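Local coordinates for protein acetylserotonin O-methyltransferase (Homo sapiens, PDB 4A6D) that catalyses the last step of melatonin synthesis, transferring a methyl group from S-adenosyl-L-methionine to the hydroxyl of N-acetylserotonin, and works as a homodimer, at residues A[64-74]-A[84-94]; A[177-187]-A[242-253]. All coordinates share one frame; numbering follows the deposited sequence.

Contact 1 (A[64-74]-A[84-94]); sequences LDICVSLKLLK and YRNTELSSDYL. With SO4 (sulfate ion), chain G.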
loop_
_atom_site.group_PDB
_atom_site.type_symbol
_atom_site.label_atom_id
_atom_site.label_comp_id
_atom_site.label_asym_id
_atom_site.label_seq_id
_atom_site.Cartn_x
_atom_site.Cartn_y
_atom_site.Cartn_z
ATOM N N LEU A 64 11.883 -12.927 1.250
ATOM C CA LEU A 64 13.308 -12.587 1.122
ATOM C C LEU A 64 13.625 -12.118 -0.304
ATOM O O LEU A 64 14.299 -11.100 -0.472
ATOM C CB LEU A 64 14.213 -13.791 1.474
ATOM C CG LEU A 64 14.238 -14.279 2.934
ATOM C CD1 LEU A 64 14.895 -15.646 3.022
ATOM C CD2 LEU A 64 14.956 -13.282 3.862
ATOM N N ASP A 65 13.119 -12.851 -1.323
ATOM C CA ASP A 65 13.344 -12.509 -2.728
ATOM C C ASP A 65 12.760 -11.160 -3.092
ATOM O O ASP A 65 13.432 -10.382 -3.773
ATOM C CB ASP A 65 12.886 -13.623 -3.673
ATOM C CG ASP A 65 13.764 -14.867 -3.652
ATOM O OD1 ASP A 65 14.930 -14.769 -3.189
ATOM O OD2 ASP A 65 13.295 -15.936 -4.133
ATOM N N ILE A 66 11.558 -10.837 -2.584
ATOM C CA ILE A 66 10.971 -9.513 -2.818
ATOM C C ILE A 66 11.867 -8.439 -2.146
ATOM O O ILE A 66 12.167 -7.435 -2.785
ATOM C CB ILE A 66 9.484 -9.442 -2.401
ATOM C CG1 ILE A 66 8.647 -10.360 -3.307
ATOM C CG2 ILE A 66 8.949 -8.001 -2.439
ATOM C CD1 ILE A 66 7.415 -10.905 -2.748
ATOM N N CYS A 67 12.361 -8.704 -0.912
ATOM C CA CYS A 67 13.237 -7.794 -0.152
ATOM C C CYS A 67 14.527 -7.482 -0.920
ATOM O O CYS A 67 14.975 -6.332 -0.906
ATOM C CB CYS A 67 13.528 -8.343 1.244
ATOM S SG CYS A 67 12.152 -8.159 2.417
ATOM N N VAL A 68 15.091 -8.496 -1.622
ATOM C CA VAL A 68 16.289 -8.359 -2.453
ATOM C C VAL A 68 15.990 -7.414 -3.639
ATOM O O VAL A 68 16.730 -6.448 -3.827
ATOM C CB VAL A 68 16.864 -9.718 -2.914
ATOM C CG1 VAL A 68 18.082 -9.517 -3.805
ATOM C CG2 VAL A 68 17.216 -10.599 -1.721
ATOM N N SER A 69 14.880 -7.655 -4.383
ATOM C CA SER A 69 14.419 -6.809 -5.497
ATOM C C SER A 69 14.148 -5.360 -5.048
ATOM O O SER A 69 14.408 -4.423 -5.813
ATOM C CB SER A 69 13.159 -7.396 -6.124
ATOM O OG SER A 69 13.440 -8.641 -6.741
ATOM N N LEU A 70 13.626 -5.183 -3.816
ATOM C CA LEU A 70 13.332 -3.869 -3.225
ATOM C C LEU A 70 14.591 -3.178 -2.690
ATOM O O LEU A 70 14.510 -2.028 -2.284
ATOM C CB LEU A 70 12.287 -3.985 -2.077
ATOM C CG LEU A 70 10.832 -4.317 -2.455
ATOM C CD1 LEU A 70 9.961 -4.412 -1.213
ATOM C CD2 LEU A 70 10.245 -3.296 -3.442
ATOM N N LYS A 71 15.743 -3.864 -2.672
ATOM C CA LYS A 71 17.023 -3.321 -2.148
ATOM C C LYS A 71 17.038 -3.195 -0.628
ATOM O O LYS A 71 17.817 -2.406 -0.068
ATOM C CB LYS A 71 17.521 -2.035 -2.862
ATOM C CG LYS A 71 17.886 -2.231 -4.343
ATOM C CD LYS A 71 16.828 -1.639 -5.307
ATOM C CE LYS A 71 16.780 -0.112 -5.338
ATOM N NZ LYS A 71 15.518 0.409 -5.946
ATOM N N LEU A 72 16.187 -3.989 0.051
ATOM C CA LEU A 72 16.186 -4.006 1.508
ATOM C C LEU A 72 17.207 -5.075 1.921
ATOM O O LEU A 72 17.826 -4.951 2.973
ATOM C CB LEU A 72 14.785 -4.292 2.095
ATOM C CG LEU A 72 13.659 -3.320 1.722
ATOM C CD1 LEU A 72 12.296 -3.892 2.080
ATOM C CD2 LEU A 72 13.884 -1.939 2.324
ATOM N N LEU A 73 17.413 -6.096 1.067
ATOM C CA LEU A 73 18.406 -7.155 1.292
ATOM C C LEU A 73 19.324 -7.405 0.078
ATOM O O LEU A 73 18.978 -7.074 -1.063
ATOM C CB LEU A 73 17.752 -8.483 1.725
ATOM C CG LEU A 73 16.960 -8.529 3.028
ATOM C CD1 LEU A 73 16.379 -9.906 3.224
ATOM C CD2 LEU A 73 17.819 -8.147 4.238
ATOM N N LYS A 74 20.501 -7.996 0.340
ATOM C CA LYS A 74 21.471 -8.386 -0.680
ATOM C C LYS A 74 21.520 -9.916 -0.708
ATOM O O LYS A 74 21.401 -10.553 0.339
ATOM C CB LYS A 74 22.881 -7.842 -0.364
ATOM C CG LYS A 74 23.092 -6.340 -0.587
ATOM C CD LYS A 74 24.569 -5.974 -0.852
ATOM C CE LYS A 74 25.461 -6.037 0.374
ATOM N NZ LYS A 74 26.841 -5.538 0.108
ATOM N N TYR A 84 21.331 -14.694 2.112
ATOM C CA TYR A 84 20.852 -13.332 2.303
ATOM C C TYR A 84 21.589 -12.622 3.392
ATOM O O TYR A 84 21.976 -13.239 4.380
ATOM C CB TYR A 84 19.348 -13.344 2.594
ATOM C CG TYR A 84 18.555 -14.057 1.521
ATOM C CD1 TYR A 84 18.345 -15.436 1.577
ATOM C CD2 TYR A 84 18.077 -13.370 0.409
ATOM C CE1 TYR A 84 17.688 -16.113 0.548
ATOM C CE2 TYR A 84 17.404 -14.036 -0.618
ATOM C CZ TYR A 84 17.216 -15.406 -0.544
ATOM O OH TYR A 84 16.496 -16.034 -1.517
ATOM N N ARG A 85 21.787 -11.317 3.209
ATOM C CA ARG A 85 22.460 -10.460 4.173
ATOM C C ARG A 85 21.783 -9.088 4.180
ATOM O O ARG A 85 21.101 -8.741 3.213
ATOM C CB ARG A 85 23.977 -10.384 3.870
ATOM C CG ARG A 85 24.406 -9.342 2.839
ATOM C CD ARG A 85 25.852 -9.531 2.419
ATOM N NE ARG A 85 26.037 -9.321 0.979
ATOM C CZ ARG A 85 25.744 -10.214 0.034
ATOM N NH1 ARG A 85 25.227 -11.396 0.361
ATOM N NH2 ARG A 85 25.947 -9.928 -1.245
ATOM N N ASN A 86 21.954 -8.322 5.267
ATOM C CA ASN A 86 21.388 -6.982 5.393
ATOM C C ASN A 86 22.141 -5.980 4.512
ATOM O O ASN A 86 23.308 -6.201 4.145
ATOM C CB ASN A 86 21.420 -6.511 6.854
ATOM C CG ASN A 86 20.265 -6.958 7.718
ATOM O OD1 ASN A 86 19.091 -6.868 7.344
ATOM N ND2 ASN A 86 20.574 -7.366 8.941
ATOM N N THR A 87 21.453 -4.883 4.172
ATOM C CA THR A 87 21.984 -3.742 3.423
ATOM C C THR A 87 22.362 -2.654 4.447
ATOM O O THR A 87 22.232 -2.875 5.657
ATOM C CB THR A 87 20.902 -3.184 2.487
ATOM O OG1 THR A 87 19.697 -2.984 3.235
ATOM C CG2 THR A 87 20.669 -4.050 1.268
ATOM N N GLU A 88 22.789 -1.469 3.969
ATOM C CA GLU A 88 23.096 -0.346 4.860
ATOM C C GLU A 88 21.767 0.147 5.412
ATOM O O GLU A 88 21.656 0.384 6.610
ATOM C CB GLU A 88 23.831 0.777 4.112
ATOM C CG GLU A 88 25.320 0.519 3.942
ATOM C CD GLU A 88 26.247 1.064 5.014
ATOM O OE1 GLU A 88 25.762 1.484 6.091
ATOM O OE2 GLU A 88 27.477 1.056 4.773
ATOM N N LEU A 89 20.734 0.180 4.537
ATOM C CA LEU A 89 19.351 0.572 4.816
ATOM C C LEU A 89 18.750 -0.229 5.981
ATOM O O LEU A 89 18.268 0.364 6.936
ATOM C CB LEU A 89 18.504 0.349 3.527
ATOM C CG LEU A 89 17.186 1.127 3.393
ATOM C CD1 LEU A 89 16.753 1.209 1.946
ATOM C CD2 LEU A 89 16.083 0.526 4.239
ATOM N N SER A 90 18.723 -1.564 5.862
ATOM C CA SER A 90 18.127 -2.462 6.848
ATOM C C SER A 90 18.885 -2.515 8.153
ATOM O O SER A 90 18.266 -2.618 9.206
ATOM C CB SER A 90 17.882 -3.858 6.271
ATOM O OG SER A 90 19.032 -4.442 5.682
ATOM N N SER A 91 20.220 -2.430 8.092
ATOM C CA SER A 91 21.057 -2.430 9.289
ATOM C C SER A 91 20.763 -1.158 10.115
ATOM O O SER A 91 20.489 -1.243 11.315
ATOM C CB SER A 91 22.531 -2.508 8.897
ATOM O OG SER A 91 23.383 -2.267 10.004
ATOM N N ASP A 92 20.743 0.000 9.439
ATOM C CA ASP A 92 20.506 1.300 10.052
ATOM C C ASP A 92 19.057 1.563 10.443
ATOM O O ASP A 92 18.833 2.222 11.461
ATOM C CB ASP A 92 21.011 2.438 9.136
ATOM C CG ASP A 92 22.476 2.393 8.714
ATOM O OD1 ASP A 92 23.278 1.719 9.403
ATOM O OD2 ASP A 92 22.816 3.016 7.685
ATOM N N TYR A 93 18.071 1.124 9.636
ATOM C CA TYR A 93 16.679 1.482 9.940
ATOM C C TYR A 93 15.749 0.365 10.299
ATOM O O TYR A 93 14.608 0.643 10.663
ATOM C CB TYR A 93 16.065 2.298 8.789
ATOM C CG TYR A 93 16.860 3.519 8.384
ATOM C CD1 TYR A 93 16.957 4.627 9.226
ATOM C CD2 TYR A 93 17.503 3.578 7.149
ATOM C CE1 TYR A 93 17.723 5.741 8.873
ATOM C CE2 TYR A 93 18.256 4.695 6.779
ATOM C CZ TYR A 93 18.359 5.776 7.644
ATOM O OH TYR A 93 19.095 6.877 7.279
ATOM N N LEU A 94 16.190 -0.888 10.148
ATOM C CA LEU A 94 15.329 -2.051 10.337
ATOM C C LEU A 94 15.795 -3.073 11.380
ATOM O O LEU A 94 15.125 -4.092 11.552
ATOM C CB LEU A 94 15.037 -2.722 8.957
ATOM C CG LEU A 94 14.462 -1.806 7.857
ATOM C CD1 LEU A 94 14.386 -2.521 6.517
ATOM C CD2 LEU A 94 13.085 -1.323 8.217
HETATM S S SO4 G . 24.638 -2.014 0.644
HETATM O O1 SO4 G . 25.768 -1.099 0.898
HETATM O O2 SO4 G . 24.735 -3.152 1.546
HETATM O O3 SO4 G . 23.373 -1.306 0.898
HETATM O O4 SO4 G . 24.684 -2.482 -0.750
#
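The carbonyl oxygen of L72 is met from above its plane by the hydroxyl of T87, with OG1 of T87 2.7 Å from O of L72 and 54° out of that plane. The same T87 starts helix 88-94 with a capping box: its OG1 accepts from N of S90, while N of T87 donates to OG of S90. The contact lies in the dimerisation domain, whose helices and hairpin are consistent with a winged-helix fold; here helix 57-69 ends in a Schellman motif at K71 and leads into the hairpin 73-78/81-86. K74 and R85 form an antiparallel hydrogen-bonded pair of the hairpin, with N of K74 3.0 Å from O of R85. CB of K74 lies over one face of the R85 guanidinium, whose charge is paired with E76, and a sulfate, probably from the crystallisation liquor, sits beside K74 and accepts from N of E88. On strand 81-86, Y84 packs the hairpin against helix 57-69. CB of L64 stands 3.9 Å from the centroid of the Y84 ring in a CH-pi contact, and CG2 of V68 reaches the ring edge in its plane. With CG anti to the carbonyl carbon (chi1 -56°), the ring is directed to D65, which also bridges to R291 of the second subunit. OH of Y84 donates to OD1 of D65 at 2.6 Å, on the syn side and 30° out of the carboxylate plane.

Contact 2 (A[177-187]-A[242-253]); sequences LSVFPLMCDLG and LPEADLYILARV. With SAM (S-adenosylmethionine), chain D.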
loop_
_atom_site.group_PDB
_atom_site.type_symbol
_atom_site.label_atom_id
_atom_site.label_comp_id
_atom_site.label_asym_id
_atom_site.label_seq_id
_atom_site.Cartn_x
_atom_site.Cartn_y
_atom_site.Cartn_z
ATOM N N LEU A 177 17.935 27.571 21.007
ATOM C CA LEU A 177 17.068 27.393 22.161
ATOM C C LEU A 177 17.794 27.529 23.494
ATOM O O LEU A 177 17.151 27.430 24.544
ATOM C CB LEU A 177 16.339 26.038 22.075
ATOM C CG LEU A 177 15.633 25.603 20.779
ATOM C CD1 LEU A 177 14.882 24.326 21.015
ATOM C CD2 LEU A 177 14.637 26.640 20.296
ATOM N N SER A 178 19.110 27.800 23.472
ATOM C CA SER A 178 19.917 27.984 24.686
ATOM C C SER A 178 19.407 29.189 25.490
ATOM O O SER A 178 19.649 29.293 26.691
ATOM C CB SER A 178 21.388 28.176 24.323
ATOM O OG SER A 178 21.631 29.477 23.809
ATOM N N VAL A 179 18.664 30.064 24.801
ATOM C CA VAL A 179 17.993 31.292 25.239
ATOM C C VAL A 179 16.822 31.006 26.230
ATOM O O VAL A 179 16.371 31.909 26.938
ATOM C CB VAL A 179 17.562 31.982 23.904
ATOM C CG1 VAL A 179 16.063 32.177 23.741
ATOM C CG2 VAL A 179 18.325 33.260 23.651
ATOM N N PHE A 180 16.328 29.740 26.249
ATOM C CA PHE A 180 15.217 29.255 27.063
ATOM C C PHE A 180 15.754 28.224 28.047
ATOM O O PHE A 180 15.748 27.034 27.745
ATOM C CB PHE A 180 14.157 28.610 26.153
ATOM C CG PHE A 180 13.698 29.453 24.992
ATOM C CD1 PHE A 180 12.894 30.572 25.197
ATOM C CD2 PHE A 180 14.007 29.088 23.683
ATOM C CE1 PHE A 180 12.431 31.328 24.116
ATOM C CE2 PHE A 180 13.558 29.853 22.596
ATOM C CZ PHE A 180 12.779 30.972 22.820
ATOM N N PRO A 181 16.256 28.639 29.210
ATOM C CA PRO A 181 16.809 27.657 30.162
ATOM C C PRO A 181 15.852 26.560 30.627
ATOM O O PRO A 181 16.272 25.431 30.823
ATOM C CB PRO A 181 17.253 28.530 31.347
ATOM C CG PRO A 181 17.347 29.890 30.812
ATOM C CD PRO A 181 16.317 30.008 29.765
ATOM N N LEU A 182 14.585 26.893 30.820
ATOM C CA LEU A 182 13.600 25.938 31.290
ATOM C C LEU A 182 12.595 25.633 30.170
ATOM O O LEU A 182 12.059 26.556 29.548
ATOM C CB LEU A 182 12.979 26.469 32.585
ATOM C CG LEU A 182 11.787 25.771 33.244
ATOM C CD1 LEU A 182 11.998 24.251 33.424
ATOM C CD2 LEU A 182 11.470 26.442 34.566
ATOM N N MET A 183 12.411 24.332 29.860
ATOM C CA MET A 183 11.538 23.913 28.756
ATOM C C MET A 183 10.445 22.952 29.164
ATOM O O MET A 183 10.577 22.248 30.161
ATOM C CB MET A 183 12.363 23.277 27.619
ATOM C CG MET A 183 13.455 24.149 27.090
ATOM S SD MET A 183 14.259 23.339 25.701
ATOM C CE MET A 183 15.566 24.494 25.359
ATOM N N CYS A 184 9.388 22.874 28.352
ATOM C CA CYS A 184 8.305 21.917 28.586
ATOM C C CYS A 184 7.854 21.304 27.267
ATOM O O CYS A 184 7.467 22.033 26.351
ATOM C CB CYS A 184 7.135 22.524 29.363
ATOM S SG CYS A 184 5.746 21.381 29.610
ATOM N N ASP A 185 7.950 19.969 27.160
ATOM C CA ASP A 185 7.490 19.239 25.965
ATOM C C ASP A 185 6.057 18.796 26.219
ATOM O O ASP A 185 5.822 17.854 26.985
ATOM C CB ASP A 185 8.391 18.038 25.612
ATOM C CG ASP A 185 8.187 17.511 24.198
ATOM O OD1 ASP A 185 7.302 18.041 23.483
ATOM O OD2 ASP A 185 8.886 16.546 23.812
ATOM N N LEU A 186 5.097 19.557 25.661
ATOM C CA LEU A 186 3.662 19.310 25.845
ATOM C C LEU A 186 3.239 18.202 24.953
ATOM O O LEU A 186 3.278 18.359 23.731
ATOM C CB LEU A 186 2.858 20.577 25.537
ATOM C CG LEU A 186 3.005 21.722 26.512
ATOM C CD1 LEU A 186 2.515 22.976 25.894
ATOM C CD2 LEU A 186 2.239 21.454 27.780
ATOM N N GLY A 187 2.881 17.071 25.541
ATOM C CA GLY A 187 2.524 15.881 24.775
ATOM C C GLY A 187 3.814 15.215 24.363
ATOM O O GLY A 187 3.921 14.703 23.255
ATOM N N LEU A 242 -0.129 24.226 33.475
ATOM C CA LEU A 242 1.042 23.753 32.728
ATOM C C LEU A 242 2.277 23.968 33.581
ATOM O O LEU A 242 2.301 24.910 34.391
ATOM C CB LEU A 242 1.213 24.457 31.363
ATOM C CG LEU A 242 0.017 24.535 30.394
ATOM C CD1 LEU A 242 0.368 25.403 29.188
ATOM C CD2 LEU A 242 -0.438 23.190 29.959
ATOM N N PRO A 243 3.305 23.091 33.448
ATOM C CA PRO A 243 4.580 23.328 34.184
ATOM C C PRO A 243 5.153 24.696 33.788
ATOM O O PRO A 243 4.933 25.106 32.650
ATOM C CB PRO A 243 5.492 22.196 33.674
ATOM C CG PRO A 243 4.535 21.151 33.117
ATOM C CD PRO A 243 3.417 21.939 32.531
ATOM N N GLU A 244 5.831 25.428 34.705
ATOM C CA GLU A 244 6.429 26.734 34.360
ATOM C C GLU A 244 7.575 26.471 33.434
ATOM O O GLU A 244 8.313 25.496 33.634
ATOM C CB GLU A 244 6.907 27.522 35.585
ATOM C CG GLU A 244 5.827 28.429 36.159
ATOM C CD GLU A 244 5.563 28.240 37.646
ATOM O OE1 GLU A 244 4.986 27.191 38.026
ATOM O OE2 GLU A 244 5.937 29.142 38.432
ATOM N N ALA A 245 7.667 27.264 32.363
ATOM C CA ALA A 245 8.680 27.074 31.323
ATOM C C ALA A 245 8.872 28.360 30.536
ATOM O O ALA A 245 7.966 29.205 30.484
ATOM C CB ALA A 245 8.264 25.948 30.375
ATOM N N ASP A 246 10.067 28.505 29.938
ATOM C CA ASP A 246 10.441 29.653 29.121
ATOM C C ASP A 246 10.050 29.312 27.706
ATOM O O ASP A 246 9.710 30.207 26.935
ATOM C CB ASP A 246 11.965 29.913 29.215
ATOM C CG ASP A 246 12.448 30.166 30.631
ATOM O OD1 ASP A 246 11.915 31.077 31.280
ATOM O OD2 ASP A 246 13.358 29.447 31.087
ATOM N N LEU A 247 10.087 28.001 27.379
ATOM C CA LEU A 247 9.728 27.443 26.067
ATOM C C LEU A 247 8.781 26.262 26.191
ATOM O O LEU A 247 9.058 25.302 26.927
ATOM C CB LEU A 247 10.993 27.044 25.285
ATOM C CG LEU A 247 10.817 26.438 23.896
ATOM C CD1 LEU A 247 10.425 27.478 22.877
ATOM C CD2 LEU A 247 12.071 25.722 23.461
ATOM N N TYR A 248 7.669 26.326 25.450
ATOM C CA TYR A 248 6.729 25.204 25.324
ATOM C C TYR A 248 6.920 24.586 23.934
ATOM O O TYR A 248 6.924 25.319 22.943
ATOM C CB TYR A 248 5.279 25.654 25.581
ATOM C CG TYR A 248 5.065 26.038 27.036
ATOM C CD1 TYR A 248 4.735 25.077 27.991
ATOM C CD2 TYR A 248 5.295 27.342 27.476
ATOM C CE1 TYR A 248 4.619 25.404 29.335
ATOM C CE2 TYR A 248 5.170 27.684 28.828
ATOM C CZ TYR A 248 4.838 26.708 29.749
ATOM O OH TYR A 248 4.651 27.031 31.064
ATOM N N ILE A 249 7.169 23.265 23.864
ATOM C CA ILE A 249 7.387 22.540 22.600
ATOM C C ILE A 249 6.139 21.751 22.236
ATOM O O ILE A 249 5.647 20.991 23.064
ATOM C CB ILE A 249 8.644 21.619 22.647
ATOM C CG1 ILE A 249 9.901 22.384 23.166
ATOM C CG2 ILE A 249 8.882 20.904 21.293
ATOM C CD1 ILE A 249 11.205 21.514 23.398
ATOM N N LEU A 250 5.619 21.931 21.019
ATOM C CA LEU A 250 4.455 21.159 20.553
ATOM C C LEU A 250 4.862 20.374 19.297
ATOM O O LEU A 250 4.832 20.924 18.185
ATOM C CB LEU A 250 3.216 22.038 20.268
ATOM C CG LEU A 250 2.405 22.605 21.431
ATOM C CD1 LEU A 250 1.355 23.558 20.908
ATOM C CD2 LEU A 250 1.682 21.518 22.194
ATOM N N ALA A 251 5.369 19.133 19.489
ATOM C CA ALA A 251 5.814 18.271 18.366
ATOM C C ALA A 251 4.707 17.266 18.085
ATOM O O ALA A 251 4.331 16.488 18.970
ATOM C CB ALA A 251 7.117 17.557 18.703
ATOM N N ARG A 252 4.125 17.352 16.873
ATOM C CA ARG A 252 3.031 16.500 16.402
ATOM C C ARG A 252 1.825 16.515 17.343
ATOM O O ARG A 252 1.198 15.485 17.594
ATOM C CB ARG A 252 3.511 15.072 16.096
ATOM C CG ARG A 252 4.440 14.961 14.885
ATOM C CD ARG A 252 5.560 14.042 15.265
ATOM N NE ARG A 252 5.528 12.792 14.528
ATOM C CZ ARG A 252 6.121 11.667 14.919
ATOM N NH1 ARG A 252 6.732 11.602 16.093
ATOM N NH2 ARG A 252 6.081 10.588 14.147
ATOM N N VAL A 253 1.505 17.688 17.869
ATOM C CA VAL A 253 0.344 17.805 18.729
ATOM C C VAL A 253 -0.723 18.514 17.910
ATOM O O VAL A 253 -1.786 17.970 17.739
ATOM C CB VAL A 253 0.678 18.531 20.074
ATOM C CG1 VAL A 253 -0.591 18.905 20.827
ATOM C CG2 VAL A 253 1.602 17.681 20.940
HETATM N N SAM D . 5.421 14.787 20.895
HETATM C CA SAM D . 5.562 13.340 20.618
HETATM C C SAM D . 6.277 12.941 19.310
HETATM O O SAM D . 6.230 13.716 18.377
HETATM O OXT SAM D . 6.908 11.847 19.155
HETATM C CB SAM D . 4.186 12.738 20.748
HETATM C CG SAM D . 3.225 13.150 19.626
HETATM S SD SAM D . 1.656 12.242 19.869
HETATM C CE SAM D . 0.923 12.446 18.297
HETATM C "C5'" SAM D . 0.587 13.451 20.717
HETATM C "C4'" SAM D . 0.938 13.332 22.207
HETATM O "O4'" SAM D . 0.025 14.193 22.866
HETATM C "C3'" SAM D . 0.703 11.879 22.773
HETATM O "O3'" SAM D . 1.848 11.415 23.508
HETATM C "C2'" SAM D . -0.592 12.060 23.631
HETATM O "O2'" SAM D . -0.768 11.205 24.760
HETATM C "C1'" SAM D . -0.445 13.529 24.067
HETATM N N9 SAM D . -1.729 14.132 24.481
HETATM C C8 SAM D . -2.943 14.047 23.803
HETATM N N7 SAM D . -3.859 14.706 24.448
HETATM C C5 SAM D . -3.318 15.216 25.623
HETATM C C6 SAM D . -3.791 15.969 26.714
HETATM N N6 SAM D . -5.073 16.406 26.699
HETATM N N1 SAM D . -2.918 16.337 27.718
HETATM C C2 SAM D . -1.648 15.906 27.736
HETATM N N3 SAM D . -1.175 15.177 26.715
HETATM C C4 SAM D . -1.927 14.865 25.640
HETATM O O HOH W 1 5.191 17.815 21.831
#
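Strands 182-186 and 247-251 run parallel, 4.7 Å apart at their closest with axes 25° from each other, and N of C184, N of I249 and N of L186 bond in turn to O of L247, O of C184 and O of I249. At the strand entrance D246 grips L182 twice: OD2 of D246 takes N of L182 at 2.8 Å through its anti lone pair, and N of D246 returns a bond to O of L182. The other carboxylate oxygen of D246 pairs with K274. On the face of M183, D185 and I249, the chi1 of L247, 180°, sends CG away from the backbone N, and CD1 comes over one face of the F180 ring, 4.0 Å from the centroid, with CD2 beside SD of M183. On the other face, with C184, the Y248 ring meets CB of C184 and CD1 of L186, the latter 3.7 Å from CD1 of Y248, while its OH donates to O of P243 at 2.5 Å. A leucine in place of Y248 would probably leave the P243 carbonyl without this donor and give the loop before the strand more freedom to move. At the C-terminal ends of the two strands a water accepts from N of A251 and lies 2.7 Å from OD1 of D185. O of G187 and O of A251 both receive the amino N of S-adenosylmethionine, and NH1 of R252 donates to its carboxylate atom O at 3.2 Å. Such neighbouring parallel strands, with the cofactor across their C-terminal ends and a glycine-rich turn after the first, typify the Rossmann-like class I methyltransferase fold.

Contacts 1 and 2 belong to different domains, the first to the dimerisation domain and the second to the Rossmann-like catalytic domain, and lie on opposite sides of the chain's centre. Their centres are about 39 Å apart and their nearest atoms about 13 Å, so neither touches the other. Contact 2 supplies G187, A251 and R252 to the cofactor pocket, where Y147, W164, D210, D236 and F237 also bind S-adenosylmethionine, and the inferred proton donor/acceptor H255 follows closely in the chain. Contact 1 lies away from these sites and meets the second subunit, which no residue of 177-187 or 242-253 touches.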